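Local coordinates for probable sulfate-binding lipoprotein SubI (Mycobacterium tuberculosis, PDB 6DDN) that probably binds sulfate outside the cell membrane and delivers it for uptake, as a solute-binding lipoprotein of the prokaryotic sulfate-binding family, at residues A[282-286]-A[287-291]; A[57-60]-A[61-64]. All coordinates share one frame; numbering follows the deposited sequence.

Contact 1 of 2, residues A[282-286]-A[287-291]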
ATOM      1  N   ASN A 282      -8.733 -12.566  11.425  1.00 54.38           N
ATOM      2  CA  ASN A 282      -9.747 -11.903  12.237  1.00 53.88           C
ATOM      3  C   ASN A 282      -9.121 -11.076  13.351  1.00 54.23           C
ATOM      4  O   ASN A 282      -9.682 -10.047  13.747  1.00 52.78           O
ATOM      5  CB  ASN A 282     -10.711 -12.938  12.818  1.00 56.48           C
ATOM      6  CG  ASN A 282     -11.537 -13.631  11.745  1.00 60.25           C
ATOM      7  OD1 ASN A 282     -11.578 -13.192  10.595  1.00 59.50           O
ATOM      8  ND2 ASN A 282     -12.202 -14.718  12.121  1.00 62.90           N
ATOM      9  N   PHE A 283      -7.960 -11.498  13.859  1.00 55.57           N
ATOM     10  CA  PHE A 283      -7.285 -10.731  14.900  1.00 56.86           C
ATOM     11  C   PHE A 283      -6.946  -9.322  14.431  1.00 57.11           C
ATOM     12  O   PHE A 283      -6.867  -8.401  15.250  1.00 54.11           O
ATOM     13  CB  PHE A 283      -6.017 -11.462  15.347  1.00 52.31           C
ATOM     14  CG  PHE A 283      -5.259 -10.755  16.434  1.00 45.60           C
ATOM     15  CD1 PHE A 283      -5.677 -10.829  17.752  1.00 45.73           C
ATOM     16  CD2 PHE A 283      -4.123 -10.018  16.137  1.00 42.66           C
ATOM     17  CE1 PHE A 283      -4.981 -10.180  18.754  1.00 46.37           C
ATOM     18  CE2 PHE A 283      -3.422  -9.368  17.134  1.00 43.33           C
ATOM     19  CZ  PHE A 283      -3.852  -9.448  18.444  1.00 45.20           C
ATOM     20  N   GLN A 284      -6.753  -9.134  13.121  1.00 53.29           N
ATOM     21  CA  GLN A 284      -6.377  -7.822  12.603  1.00 48.65           C
ATOM     22  C   GLN A 284      -7.473  -6.791  12.821  1.00 53.28           C
ATOM     23  O   GLN A 284      -7.179  -5.607  13.030  1.00 53.95           O
ATOM     24  CB  GLN A 284      -6.040  -7.922  11.115  1.00 44.96           C
ATOM     25  CG  GLN A 284      -4.950  -8.924  10.794  1.00 47.94           C
ATOM     26  CD  GLN A 284      -3.752  -8.777  11.704  1.00 52.70           C
ATOM     27  OE1 GLN A 284      -3.304  -7.664  11.983  1.00 55.55           O
ATOM     28  NE2 GLN A 284      -3.232  -9.900  12.182  1.00 54.78           N
ATOM     29  N   TYR A 285      -8.734  -7.213  12.777  1.00 55.32           N
ATOM     30  CA  TYR A 285      -9.853  -6.295  12.933  1.00 54.11           C
ATOM     31  C   TYR A 285     -10.211  -6.039  14.391  1.00 55.80           C
ATOM     32  O   TYR A 285     -11.146  -5.275  14.655  1.00 60.57           O
ATOM     33  CB  TYR A 285     -11.071  -6.831  12.175  1.00 54.39           C
ATOM     34  CG  TYR A 285     -10.838  -6.911  10.683  1.00 55.60           C
ATOM     35  CD1 TYR A 285     -11.053  -5.808   9.869  1.00 56.49           C
ATOM     36  CD2 TYR A 285     -10.381  -8.082  10.093  1.00 57.97           C
ATOM     37  CE1 TYR A 285     -10.829  -5.870   8.506  1.00 58.32           C
ATOM     38  CE2 TYR A 285     -10.156  -8.155   8.728  1.00 59.02           C
ATOM     39  CZ  TYR A 285     -10.382  -7.046   7.939  1.00 58.10           C
ATOM     40  OH  TYR A 285     -10.160  -7.111   6.583  1.00 55.95           O
ATOM     41  N   THR A 286      -9.498  -6.648  15.334  1.00 55.05           N
ATOM     42  CA  THR A 286      -9.726  -6.356  16.740  1.00 52.92           C
ATOM     43  C   THR A 286      -9.330  -4.917  17.050  1.00 49.16           C
ATOM     44  O   THR A 286      -8.592  -4.268  16.304  1.00 46.58           O
ATOM     45  CB  THR A 286      -8.933  -7.311  17.631  1.00 50.34           C
ATOM     46  OG1 THR A 286      -7.532  -7.134  17.389  1.00 46.81           O
ATOM     47  CG2 THR A 286      -9.319  -8.755  17.350  1.00 50.41           C
ATOM     48  N   VAL A 287      -9.838  -4.418  18.177  1.00 50.04           N
ATOM     49  CA  VAL A 287      -9.525  -3.051  18.583  1.00 51.96           C
ATOM     50  C   VAL A 287      -8.024  -2.892  18.792  1.00 54.04           C
ATOM     51  O   VAL A 287      -7.419  -1.909  18.346  1.00 52.68           O
ATOM     52  CB  VAL A 287     -10.323  -2.678  19.846  1.00 54.52           C
ATOM     53  CG1 VAL A 287      -9.684  -1.494  20.557  1.00 53.12           C
ATOM     54  CG2 VAL A 287     -11.775  -2.385  19.489  1.00 55.82           C
ATOM     55  N   GLN A 288      -7.396  -3.872  19.447  1.00 56.64           N
ATOM     56  CA  GLN A 288      -5.968  -3.783  19.737  1.00 56.32           C
ATOM     57  C   GLN A 288      -5.146  -3.747  18.456  1.00 52.89           C
ATOM     58  O   GLN A 288      -4.286  -2.876  18.282  1.00 52.17           O
ATOM     59  CB  GLN A 288      -5.537  -4.955  20.617  1.00 59.52           C
ATOM     60  CG  GLN A 288      -4.083  -4.888  21.054  1.00 62.14           C
ATOM     61  CD  GLN A 288      -3.567  -6.215  21.579  1.00 63.75           C
ATOM     62  OE1 GLN A 288      -4.212  -7.254  21.421  1.00 63.76           O
ATOM     63  NE2 GLN A 288      -2.394  -6.188  22.202  1.00 62.56           N
ATOM     64  N   ALA A 289      -5.398  -4.688  17.543  1.00 50.93           N
ATOM     65  CA  ALA A 289      -4.626  -4.739  16.306  1.00 47.39           C
ATOM     66  C   ALA A 289      -4.806  -3.467  15.488  1.00 48.24           C
ATOM     67  O   ALA A 289      -3.849  -2.972  14.882  1.00 47.11           O
ATOM     68  CB  ALA A 289      -5.022  -5.965  15.487  1.00 42.72           C
ATOM     69  N   GLN A 290      -6.026  -2.924  15.455  1.00 50.51           N
ATOM     70  CA  GLN A 290      -6.256  -1.677  14.734  1.00 46.18           C
ATOM     71  C   GLN A 290      -5.474  -0.530  15.361  1.00 49.70           C
ATOM     72  O   GLN A 290      -4.926   0.320  14.648  1.00 50.24           O
ATOM     73  CB  GLN A 290      -7.750  -1.357  14.699  1.00 44.30           C
ATOM     74  CG  GLN A 290      -8.544  -2.267  13.784  1.00 44.24           C
ATOM     75  CD  GLN A 290      -8.315  -1.959  12.319  1.00 43.53           C
ATOM     76  OE1 GLN A 290      -8.878  -1.007  11.780  1.00 48.97           O
ATOM     77  NE2 GLN A 290      -7.483  -2.762  11.667  1.00 43.55           N
ATOM     78  N   LYS A 291      -5.407  -0.490  16.694  1.00 48.68           N
ATOM     79  CA  LYS A 291      -4.558   0.492  17.356  1.00 51.15           C
ATOM     80  C   LYS A 291      -3.096   0.291  16.976  1.00 50.09           C
ATOM     81  O   LYS A 291      -2.362   1.262  16.759  1.00 48.99           O
ATOM     82  CB  LYS A 291      -4.725   0.401  18.873  1.00 47.84           C
ATOM     83  CG  LYS A 291      -5.957   1.084  19.427  1.00 49.28           C
ATOM     84  CD  LYS A 291      -5.994   0.949  20.942  1.00 51.75           C
ATOM     85  CE  LYS A 291      -7.254   1.555  21.537  1.00 53.41           C
ATOM     86  NZ  LYS A 291      -7.513   1.019  22.904  1.00 55.87           N
TER
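Q284 and A289 approach to 5.1 Å between their CA atoms where the chain leaves helix 274-284, turns through Y285 and T286, and enters helix 287-295. T286 holds this corner with its hydroxyl. T286 OG1 donates to F283 O over 2.6 Å, in the plane of that carbonyl. The same T286 OG1 accepts from A289 N at 3.2 Å, a nearly straight bond. T286 is thus the N-cap of the second helix, and its hydroxyl ties that cap to the last turn of the first. Its chi1 of 62° sets OG1 between the backbone N and the carbonyl carbon, facing both partners. F283 O also accepts from T286 N, so two donors share it. The first backbone bond of the new helix runs from Q290 N to T286 O. Two consecutive helices are joined here by a two-residue link, with a threonine N-cap on the second. A289 CB lies 4.1 Å from F283 CE2 and also meets the carbonyl oxygens of F283 and Q284. Q288 OE1 comes obliquely to F283 CZ at 3.7 Å, the amide turned 74° from the ring. The Q290 side chain bends back at chi2 (-74°), and NE2 donates to Q284 O at 3.2 Å from above the carbonyl plane. NE2 also bonds P137 O, while OE1 accepts from D302 N. Helix 63-74 packs on F283 through A72 and F73.

Contact 2 of 2, residues A[57-60]-A[61-64]. With SO4 (sulfate ion), chain C.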
ATOM      1  N   VAL A  57       2.418 -14.068   3.021  1.00 55.35           N
ATOM      2  CA  VAL A  57       3.065 -13.499   1.846  1.00 56.38           C
ATOM      3  C   VAL A  57       2.484 -12.107   1.654  1.00 55.88           C
ATOM      4  O   VAL A  57       1.335 -11.955   1.223  1.00 62.37           O
ATOM      5  CB  VAL A  57       2.864 -14.376   0.603  1.00 58.72           C
ATOM      6  CG1 VAL A  57       3.386 -13.668  -0.640  1.00 58.73           C
ATOM      7  CG2 VAL A  57       3.563 -15.714   0.784  1.00 61.14           C
ATOM      8  N   ALA A  58       3.264 -11.086   1.992  1.00 53.10           N
ATOM      9  CA  ALA A  58       2.811  -9.706   1.944  1.00 52.76           C
ATOM     10  C   ALA A  58       3.619  -8.924   0.920  1.00 55.91           C
ATOM     11  O   ALA A  58       4.628  -9.398   0.390  1.00 58.59           O
ATOM     12  CB  ALA A  58       2.914  -9.042   3.324  1.00 50.76           C
ATOM     13  N   TYR A  59       3.163  -7.701   0.646  1.00 56.31           N
ATOM     14  CA  TYR A  59       3.850  -6.843  -0.310  1.00 53.11           C
ATOM     15  C   TYR A  59       5.085  -6.209   0.326  1.00 49.22           C
ATOM     16  O   TYR A  59       5.590  -6.706   1.336  1.00 48.35           O
ATOM     17  CB  TYR A  59       2.895  -5.786  -0.883  1.00 53.12           C
ATOM     18  CG  TYR A  59       2.256  -4.835   0.110  1.00 48.82           C
ATOM     19  CD1 TYR A  59       1.305  -5.276   1.022  1.00 47.60           C
ATOM     20  CD2 TYR A  59       2.573  -3.484   0.101  1.00 50.97           C
ATOM     21  CE1 TYR A  59       0.711  -4.402   1.918  1.00 46.82           C
ATOM     22  CE2 TYR A  59       1.984  -2.606   0.987  1.00 52.91           C
ATOM     23  CZ  TYR A  59       1.058  -3.067   1.896  1.00 47.58           C
ATOM     24  OH  TYR A  59       0.478  -2.182   2.778  1.00 46.12           O
ATOM     25  N   ALA A  60       5.585  -5.118  -0.255  1.00 48.92           N
ATOM     26  CA  ALA A  60       6.954  -4.696   0.021  1.00 49.83           C
ATOM     27  C   ALA A  60       7.113  -3.860   1.285  1.00 48.15           C
ATOM     28  O   ALA A  60       8.223  -3.798   1.824  1.00 48.62           O
ATOM     29  CB  ALA A  60       7.509  -3.909  -1.168  1.00 50.54           C
ATOM     30  N   VAL A  61       6.061  -3.207   1.769  1.00 48.33           N
ATOM     31  CA  VAL A  61       6.242  -2.239   2.853  1.00 49.93           C
ATOM     32  C   VAL A  61       5.408  -2.442   4.121  1.00 50.51           C
ATOM     33  O   VAL A  61       5.519  -1.599   5.023  1.00 49.71           O
ATOM     34  CB  VAL A  61       5.992  -0.815   2.329  1.00 51.27           C
ATOM     35  CG1 VAL A  61       6.857  -0.520   1.103  1.00 51.42           C
ATOM     36  CG2 VAL A  61       4.526  -0.623   2.011  1.00 48.83           C
ATOM     37  N   PRO A  62       4.584  -3.485   4.292  1.00 54.44           N
ATOM     38  CA  PRO A  62       3.736  -3.526   5.491  1.00 50.79           C
ATOM     39  C   PRO A  62       4.413  -4.099   6.726  1.00 46.41           C
ATOM     40  O   PRO A  62       3.752  -4.235   7.762  1.00 43.43           O
ATOM     41  CB  PRO A  62       2.575  -4.419   5.043  1.00 49.98           C
ATOM     42  CG  PRO A  62       3.243  -5.427   4.200  1.00 50.84           C
ATOM     43  CD  PRO A  62       4.382  -4.714   3.495  1.00 53.92           C
ATOM     44  N   GLU A  63       5.703  -4.424   6.654  1.00 53.72           N
ATOM     45  CA  GLU A  63       6.385  -5.073   7.773  1.00 53.46           C
ATOM     46  C   GLU A  63       6.295  -4.321   9.098  1.00 54.74           C
ATOM     47  O   GLU A  63       6.100  -4.984  10.131  1.00 53.83           O
ATOM     48  CB  GLU A  63       7.857  -5.321   7.407  1.00 51.16           C
ATOM     49  CG  GLU A  63       8.653  -6.068   8.471  1.00 50.46           C
ATOM     50  CD  GLU A  63       9.270  -5.143   9.502  1.00 53.44           C
ATOM     51  OE1 GLU A  63       9.300  -3.919   9.257  1.00 60.58           O
ATOM     52  OE2 GLU A  63       9.718  -5.634  10.558  1.00 57.34           O
ATOM     53  N   PRO A  64       6.452  -2.990   9.163  1.00 50.99           N
ATOM     54  CA  PRO A  64       6.388  -2.320  10.474  1.00 47.36           C
ATOM     55  C   PRO A  64       5.107  -2.591  11.242  1.00 50.08           C
ATOM     56  O   PRO A  64       5.134  -2.627  12.478  1.00 53.99           O
ATOM     57  CB  PRO A  64       6.522  -0.837  10.109  1.00 43.29           C
ATOM     58  CG  PRO A  64       7.332  -0.852   8.868  1.00 44.19           C
ATOM     59  CD  PRO A  64       6.838  -2.042   8.100  1.00 43.62           C
TER
HETATM   60  S   SO4 C 401       4.681  -2.711  -3.360  1.00 49.61           S
HETATM   61  O1  SO4 C 401       4.823  -4.110  -2.966  1.00 48.23           O
HETATM   62  O2  SO4 C 401       4.714  -1.870  -2.167  1.00 48.53           O
HETATM   63  O3  SO4 C 401       5.774  -2.331  -4.249  1.00 48.17           O
HETATM   64  O4  SO4 C 401       3.411  -2.533  -4.055  1.00 48.78           O
HETATM   65  O   HOH W   1       8.385  -4.335   4.423  1.00 45.33           O
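V61 touches the Y59 ring obliquely, CG2 lying 3.4 Å from CE2. P62 comes next and covers one face of the same ring. P62 CD sits 3.8 Å above the centroid of the Y59 ring, almost on the normal, a CH-pi contact. CG and CB continue across the face toward CE1 and CZ. P62 CG also packs on A58 CB at 3.7 Å, so the proline ring bridges the strand end and the tyrosine. At E63 the chain enters its helix. A water donates to A60 O at 2.7 Å and accepts only weakly from E63 N. Ahead of the bend, A60 N donates to sulfate O1 at 3.0 Å. The Y59 ring meets this ion with its edge. The sulfate is also hydrogen-bonded by S175, S177, G218 and Y236, in keeping with the sulfate-binding assignment, although the ion itself probably comes from the crystallisation liquor. The turn links strand 53-58 to helix 63-74 in a beta-alpha-beta unit whose next strand is 83-88. N108 of strand 106-108 touches A58, Y59 and P62, and V61 packs against N238 and E239 of helix 237-245.

Read from the N terminus, contact 2 comes first, closing the turn at the end of strand 53-58, where helix 63-74 begins. Contact 1 follows more than 200 residues later, at the corner between helices 274-284 and 287-295. The two are in series, so neither nests in nor crosses the other. Their centres lie about 17 Å apart, and their nearest atoms about 9 Å apart, without touching. Helix 63-74 relates them. It starts at contact 2, and its W66, V69, A72 and F73 meet F283, Q284 or Q288 of contact 1. One contact belongs to the sulfate site; the other joins helices 274-284 and 287-295 and packs on helix 63-74.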